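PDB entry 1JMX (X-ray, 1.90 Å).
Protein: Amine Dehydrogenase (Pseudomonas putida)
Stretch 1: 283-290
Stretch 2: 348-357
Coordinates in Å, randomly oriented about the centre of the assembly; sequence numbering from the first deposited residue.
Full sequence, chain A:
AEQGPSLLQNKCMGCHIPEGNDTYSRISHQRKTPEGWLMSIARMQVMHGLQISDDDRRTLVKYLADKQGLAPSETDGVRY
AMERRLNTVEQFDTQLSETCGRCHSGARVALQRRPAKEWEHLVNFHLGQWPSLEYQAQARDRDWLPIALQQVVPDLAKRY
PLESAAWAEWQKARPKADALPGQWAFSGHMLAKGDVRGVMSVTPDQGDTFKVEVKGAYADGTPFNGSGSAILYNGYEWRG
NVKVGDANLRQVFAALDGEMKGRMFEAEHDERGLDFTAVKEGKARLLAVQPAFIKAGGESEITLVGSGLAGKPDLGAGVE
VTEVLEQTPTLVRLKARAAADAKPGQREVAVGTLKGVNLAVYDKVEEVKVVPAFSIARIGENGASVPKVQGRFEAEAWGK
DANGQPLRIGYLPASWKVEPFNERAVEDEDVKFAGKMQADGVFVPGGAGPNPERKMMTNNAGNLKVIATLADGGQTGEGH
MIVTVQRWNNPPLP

Stretch 1 (283-290) KARLLAVQ
Stretch 2 (348-357) EVAVGTLKGV

Stretch 1 enters as a loop at Lys283 and Ala284 and runs as a strand from Arg285 to Gln290. Most of its residues have ordinary extended angles, such as -123/98 at Leu286 and -160/167 at Ala288, but Leu287 lies at -64/-60 and breaks the regular alternation of side chains. Stretch 2 is a hairpin. Its first strand, Glu348 to Val351, leads into a type II' turn from Val351 to Leu354, and a weakly bonded strand returns through about Leu354 to Val357. Val349 N donates to Val357 O (3.0 Å) and Val351 N to Leu354 O (3.0 Å); Leu354 N to Val351 O, at 3.3 Å, is weak. Gly352 occupies the turn at 80/-125, a positive phi that favours glycine, and Thr353 follows at -94/-10.

Strand 285-290 packs across this hairpin. Its axis comes within 6.2 Å of the returning strand, their directions 44° apart, and within 8.8 Å of the first strand, at 128°. In register, Leu286 CA lies 5.9 Å from Gly356 CA, and Ala288 CA lies 5.9 Å from Val357 CA. No direct hydrogen bond that the geometry establishes joins the stretches. One water bridges them instead, accepting from Leu286 N (3.0 Å) and donating to Lys355 O (2.8 Å), so two backbone groups are satisfied without direct pairing.

The rest of the contact is largely apolar, and the summed buried surface is 466 Å². Leu286 is its centre: buried, pointing toward the hairpin, with chi1 t and chi2 p. Its branched end reaches across the hairpin backbone, with CD2 3.4 Å from Leu354 O and 4.0 Å from Val349 O, while CD1 lies 4.1 Å from Val351 CG2 and CG lies 3.6 Å from Val357 CG2. A long aliphatic side chain suits this position because it can touch both hairpin strands.

Val357, with chi1 at -79° (m), also points inward. Its CG1 meets the backbone at Leu287 O (3.4 Å) and Ala288 CA (3.5 Å), while its CG2 lies 3.4 Å from Val289 CG2. Val289, buried and t, also places CG2 4.0 Å from Val349 CG2; compact beta-branched residues fit well in these extended segments. Ala288 points its small side chain away.

Near the turn, Leu354 (m, t) covers the start of stretch 1. Its CD2 lies 3.7 Å from Ala284 CB and 3.6 Å from Ala284 O, so even the small methyl of exposed Ala284 contributes to the packing. Arg285 and Lys355 point away from the opposing stretches, as suits charged residues with access to solvent.

Gly356, at 147/-40, is a position for glycine: a CB would be jammed against the preceding carbonyl oxygen and would also sit 3.5 Å from Leu286 O. Its N makes a weak hydrogen bond to Glu348 OE2 (3.3 Å), tying the two hairpin strands together beside the contact.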

ATOM      1  N   LYS A 283     -40.377 -18.619   1.480  1.00 33.56           N
ATOM      2  CA  LYS A 283     -40.354 -18.353   2.920  1.00 34.92           C
ATOM      3  C   LYS A 283     -40.788 -16.892   3.082  1.00 34.31           C
ATOM      4  O   LYS A 283     -40.264 -16.018   2.388  1.00 33.16           O
ATOM      5  CB  LYS A 283     -38.939 -18.484   3.494  1.00 37.97           C
ATOM      6  CG  LYS A 283     -38.075 -19.577   2.879  1.00 43.00           C
ATOM      7  CD  LYS A 283     -36.594 -19.419   3.301  1.00 45.06           C
ATOM      8  CE  LYS A 283     -36.011 -18.047   2.906  1.00 44.84           C
ATOM      9  NZ  LYS A 283     -36.000 -17.825   1.426  1.00 43.90           N
ATOM     10  N   ALA A 284     -41.740 -16.636   3.983  1.00 34.01           N
ATOM     11  CA  ALA A 284     -42.235 -15.278   4.239  1.00 32.96           C
ATOM     12  C   ALA A 284     -41.242 -14.472   5.066  1.00 32.40           C
ATOM     13  O   ALA A 284     -40.956 -14.804   6.223  1.00 31.83           O
ATOM     14  CB  ALA A 284     -43.591 -15.320   4.949  1.00 31.49           C
ATOM     15  N   ARG A 285     -40.711 -13.420   4.451  1.00 32.65           N
ATOM     16  CA  ARG A 285     -39.752 -12.540   5.102  1.00 33.17           C
ATOM     17  C   ARG A 285     -40.141 -11.095   4.823  1.00 32.18           C
ATOM     18  O   ARG A 285     -40.836 -10.797   3.853  1.00 32.25           O
ATOM     19  CB  ARG A 285     -38.332 -12.790   4.559  1.00 36.29           C
ATOM     20  CG  ARG A 285     -37.710 -14.143   4.945  1.00 41.30           C
ATOM     21  CD  ARG A 285     -36.712 -14.043   6.129  1.00 46.09           C
ATOM     22  NE  ARG A 285     -35.463 -13.356   5.769  1.00 48.95           N
ATOM     23  CZ  ARG A 285     -35.278 -12.038   5.862  1.00 50.15           C
ATOM     24  NH1 ARG A 285     -36.252 -11.245   6.310  1.00 49.85           N
ATOM     25  NH2 ARG A 285     -34.125 -11.504   5.474  1.00 51.00           N
ATOM     26  N   LEU A 286     -39.708 -10.205   5.701  1.00 31.07           N
ATOM     27  CA  LEU A 286     -39.963  -8.784   5.552  1.00 29.37           C
ATOM     28  C   LEU A 286     -38.569  -8.163   5.558  1.00 27.97           C
ATOM     29  O   LEU A 286     -37.951  -8.013   6.615  1.00 28.87           O
ATOM     30  CB  LEU A 286     -40.820  -8.283   6.719  1.00 29.63           C
ATOM     31  CG  LEU A 286     -41.390  -6.867   6.671  1.00 29.60           C
ATOM     32  CD1 LEU A 286     -42.002  -6.569   5.312  1.00 29.63           C
ATOM     33  CD2 LEU A 286     -42.423  -6.723   7.774  1.00 30.10           C
ATOM     34  N   LEU A 287     -38.057  -7.891   4.358  1.00 26.81           N
ATOM     35  CA  LEU A 287     -36.724  -7.331   4.151  1.00 24.98           C
ATOM     36  C   LEU A 287     -36.431  -5.930   4.676  1.00 25.01           C
ATOM     37  O   LEU A 287     -35.504  -5.748   5.464  1.00 26.18           O
ATOM     38  CB  LEU A 287     -36.355  -7.366   2.669  1.00 22.58           C
ATOM     39  CG  LEU A 287     -35.851  -8.668   2.055  1.00 23.11           C
ATOM     40  CD1 LEU A 287     -35.340  -8.361   0.650  1.00 19.34           C
ATOM     41  CD2 LEU A 287     -34.726  -9.247   2.909  1.00 21.36           C
ATOM     42  N   ALA A 288     -37.180  -4.939   4.200  1.00 24.23           N
ATOM     43  CA  ALA A 288     -36.944  -3.562   4.610  1.00 23.29           C
ATOM     44  C   ALA A 288     -38.125  -2.604   4.404  1.00 22.31           C
ATOM     45  O   ALA A 288     -39.113  -2.942   3.754  1.00 21.45           O
ATOM     46  CB  ALA A 288     -35.716  -3.029   3.873  1.00 23.59           C
ATOM     47  N   VAL A 289     -38.013  -1.426   5.016  1.00 21.52           N
ATOM     48  CA  VAL A 289     -38.996  -0.356   4.908  1.00 20.58           C
ATOM     49  C   VAL A 289     -38.180   0.712   4.189  1.00 20.59           C
ATOM     50  O   VAL A 289     -37.040   0.972   4.570  1.00 21.52           O
ATOM     51  CB  VAL A 289     -39.403   0.206   6.302  1.00 20.96           C
ATOM     52  CG1 VAL A 289     -40.634   1.084   6.181  1.00 20.38           C
ATOM     53  CG2 VAL A 289     -39.646  -0.910   7.285  1.00 20.70           C
ATOM     54  N   GLN A 290     -38.731   1.305   3.137  1.00 20.19           N
ATOM     55  CA  GLN A 290     -38.009   2.331   2.390  1.00 19.97           C
ATOM     56  C   GLN A 290     -38.911   3.534   2.119  1.00 19.79           C
ATOM     57  O   GLN A 290     -39.795   3.465   1.277  1.00 20.54           O
ATOM     58  CB  GLN A 290     -37.500   1.759   1.057  1.00 20.14           C
ATOM     59  CG  GLN A 290     -36.698   0.458   1.178  1.00 20.77           C
ATOM     60  CD  GLN A 290     -36.110  -0.003  -0.146  1.00 21.29           C
ATOM     61  OE1 GLN A 290     -36.565   0.396  -1.210  1.00 22.18           O
ATOM     62  NE2 GLN A 290     -35.083  -0.837  -0.080  1.00 20.77           N
ATOM     63  N   GLU A 348     -42.528  -1.286  15.275  1.00 32.72           N
ATOM     64  CA  GLU A 348     -42.387  -2.601  14.693  1.00 32.86           C
ATOM     65  C   GLU A 348     -43.373  -2.674  13.555  1.00 32.47           C
ATOM     66  O   GLU A 348     -44.580  -2.697  13.777  1.00 32.73           O
ATOM     67  CB  GLU A 348     -42.657  -3.703  15.710  1.00 35.53           C
ATOM     68  CG  GLU A 348     -41.490  -4.691  15.863  1.00 40.70           C
ATOM     69  CD  GLU A 348     -41.140  -5.454  14.568  1.00 44.11           C
ATOM     70  OE1 GLU A 348     -40.969  -4.822  13.486  1.00 44.39           O
ATOM     71  OE2 GLU A 348     -41.012  -6.702  14.637  1.00 45.24           O
ATOM     72  N   VAL A 349     -42.853  -2.613  12.333  1.00 31.54           N
ATOM     73  CA  VAL A 349     -43.680  -2.678  11.129  1.00 30.49           C
ATOM     74  C   VAL A 349     -44.157  -4.110  10.894  1.00 29.95           C
ATOM     75  O   VAL A 349     -43.488  -5.067  11.286  1.00 29.25           O
ATOM     76  CB  VAL A 349     -42.893  -2.175   9.891  1.00 30.06           C
ATOM     77  CG1 VAL A 349     -43.737  -2.262   8.638  1.00 28.66           C
ATOM     78  CG2 VAL A 349     -42.448  -0.735  10.111  1.00 30.61           C
ATOM     79  N   ALA A 350     -45.331  -4.250  10.281  1.00 30.49           N
ATOM     80  CA  ALA A 350     -45.897  -5.563   9.991  1.00 30.64           C
ATOM     81  C   ALA A 350     -46.821  -5.564   8.782  1.00 29.66           C
ATOM     82  O   ALA A 350     -47.420  -4.542   8.439  1.00 30.65           O
ATOM     83  CB  ALA A 350     -46.649  -6.089  11.206  1.00 30.84           C
ATOM     84  N   VAL A 351     -46.862  -6.700   8.092  1.00 28.99           N
ATOM     85  CA  VAL A 351     -47.743  -6.886   6.945  1.00 29.86           C
ATOM     86  C   VAL A 351     -48.461  -8.180   7.301  1.00 31.73           C
ATOM     87  O   VAL A 351     -47.959  -9.282   7.048  1.00 32.79           O
ATOM     88  CB  VAL A 351     -46.979  -7.045   5.623  1.00 28.75           C
ATOM     89  CG1 VAL A 351     -47.971  -7.124   4.461  1.00 25.90           C
ATOM     90  CG2 VAL A 351     -46.021  -5.873   5.423  1.00 29.74           C
ATOM     91  N   GLY A 352     -49.624  -8.037   7.928  1.00 32.99           N
ATOM     92  CA  GLY A 352     -50.363  -9.201   8.380  1.00 34.07           C
ATOM     93  C   GLY A 352     -49.669  -9.579   9.675  1.00 35.15           C
ATOM     94  O   GLY A 352     -49.514  -8.728  10.567  1.00 35.30           O
ATOM     95  N   THR A 353     -49.221 -10.830   9.781  1.00 36.02           N
ATOM     96  CA  THR A 353     -48.512 -11.280  10.976  1.00 37.53           C
ATOM     97  C   THR A 353     -46.988 -11.151  10.839  1.00 37.60           C
ATOM     98  O   THR A 353     -46.264 -11.283  11.835  1.00 38.52           O
ATOM     99  CB  THR A 353     -48.907 -12.730  11.397  1.00 38.64           C
ATOM    100  OG1 THR A 353     -48.995 -13.582  10.240  1.00 38.14           O
ATOM    101  CG2 THR A 353     -50.254 -12.720  12.133  1.00 38.92           C
ATOM    102  N   LEU A 354     -46.513 -10.859   9.622  1.00 37.24           N
ATOM    103  CA  LEU A 354     -45.077 -10.679   9.345  1.00 36.71           C
ATOM    104  C   LEU A 354     -44.485  -9.401   9.950  1.00 36.21           C
ATOM    105  O   LEU A 354     -44.877  -8.289   9.588  1.00 34.70           O
ATOM    106  CB  LEU A 354     -44.800 -10.653   7.833  1.00 36.41           C
ATOM    107  CG  LEU A 354     -44.616 -11.952   7.044  1.00 36.97           C
ATOM    108  CD1 LEU A 354     -44.235 -11.615   5.603  1.00 35.51           C
ATOM    109  CD2 LEU A 354     -43.538 -12.799   7.700  1.00 36.20           C
ATOM    110  N   LYS A 355     -43.514  -9.581  10.845  1.00 36.80           N
ATOM    111  CA  LYS A 355     -42.815  -8.478  11.507  1.00 37.10           C
ATOM    112  C   LYS A 355     -41.349  -8.643  11.121  1.00 36.85           C
ATOM    113  O   LYS A 355     -41.002  -9.598  10.416  1.00 37.58           O
ATOM    114  CB  LYS A 355     -42.937  -8.605  13.027  1.00 38.03           C
ATOM    115  CG  LYS A 355     -44.356  -8.589  13.574  1.00 40.99           C
ATOM    116  CD  LYS A 355     -44.784  -7.191  14.001  1.00 44.20           C
ATOM    117  CE  LYS A 355     -46.149  -7.235  14.690  1.00 46.22           C
ATOM    118  NZ  LYS A 355     -46.593  -5.893  15.174  1.00 47.33           N
ATOM    119  N   GLY A 356     -40.491  -7.735  11.586  1.00 36.06           N
ATOM    120  CA  GLY A 356     -39.079  -7.843  11.266  1.00 34.44           C
ATOM    121  C   GLY A 356     -38.319  -6.540  11.121  1.00 33.69           C
ATOM    122  O   GLY A 356     -37.176  -6.437  11.564  1.00 34.12           O
ATOM    123  N   VAL A 357     -38.939  -5.546  10.493  1.00 32.59           N
ATOM    124  CA  VAL A 357     -38.304  -4.248  10.283  1.00 31.15           C
ATOM    125  C   VAL A 357     -38.858  -3.138  11.169  1.00 30.58           C
ATOM    126  O   VAL A 357     -40.000  -3.203  11.624  1.00 30.95           O
ATOM    127  CB  VAL A 357     -38.420  -3.812   8.819  1.00 30.44           C
ATOM    128  CG1 VAL A 357     -37.384  -4.540   7.983  1.00 31.93           C
ATOM    129  CG2 VAL A 357     -39.824  -4.101   8.293  1.00 30.75           C
TER
HETATM  130  O   HOH W   1     -39.620 -11.167   8.578  1.00 24.70           O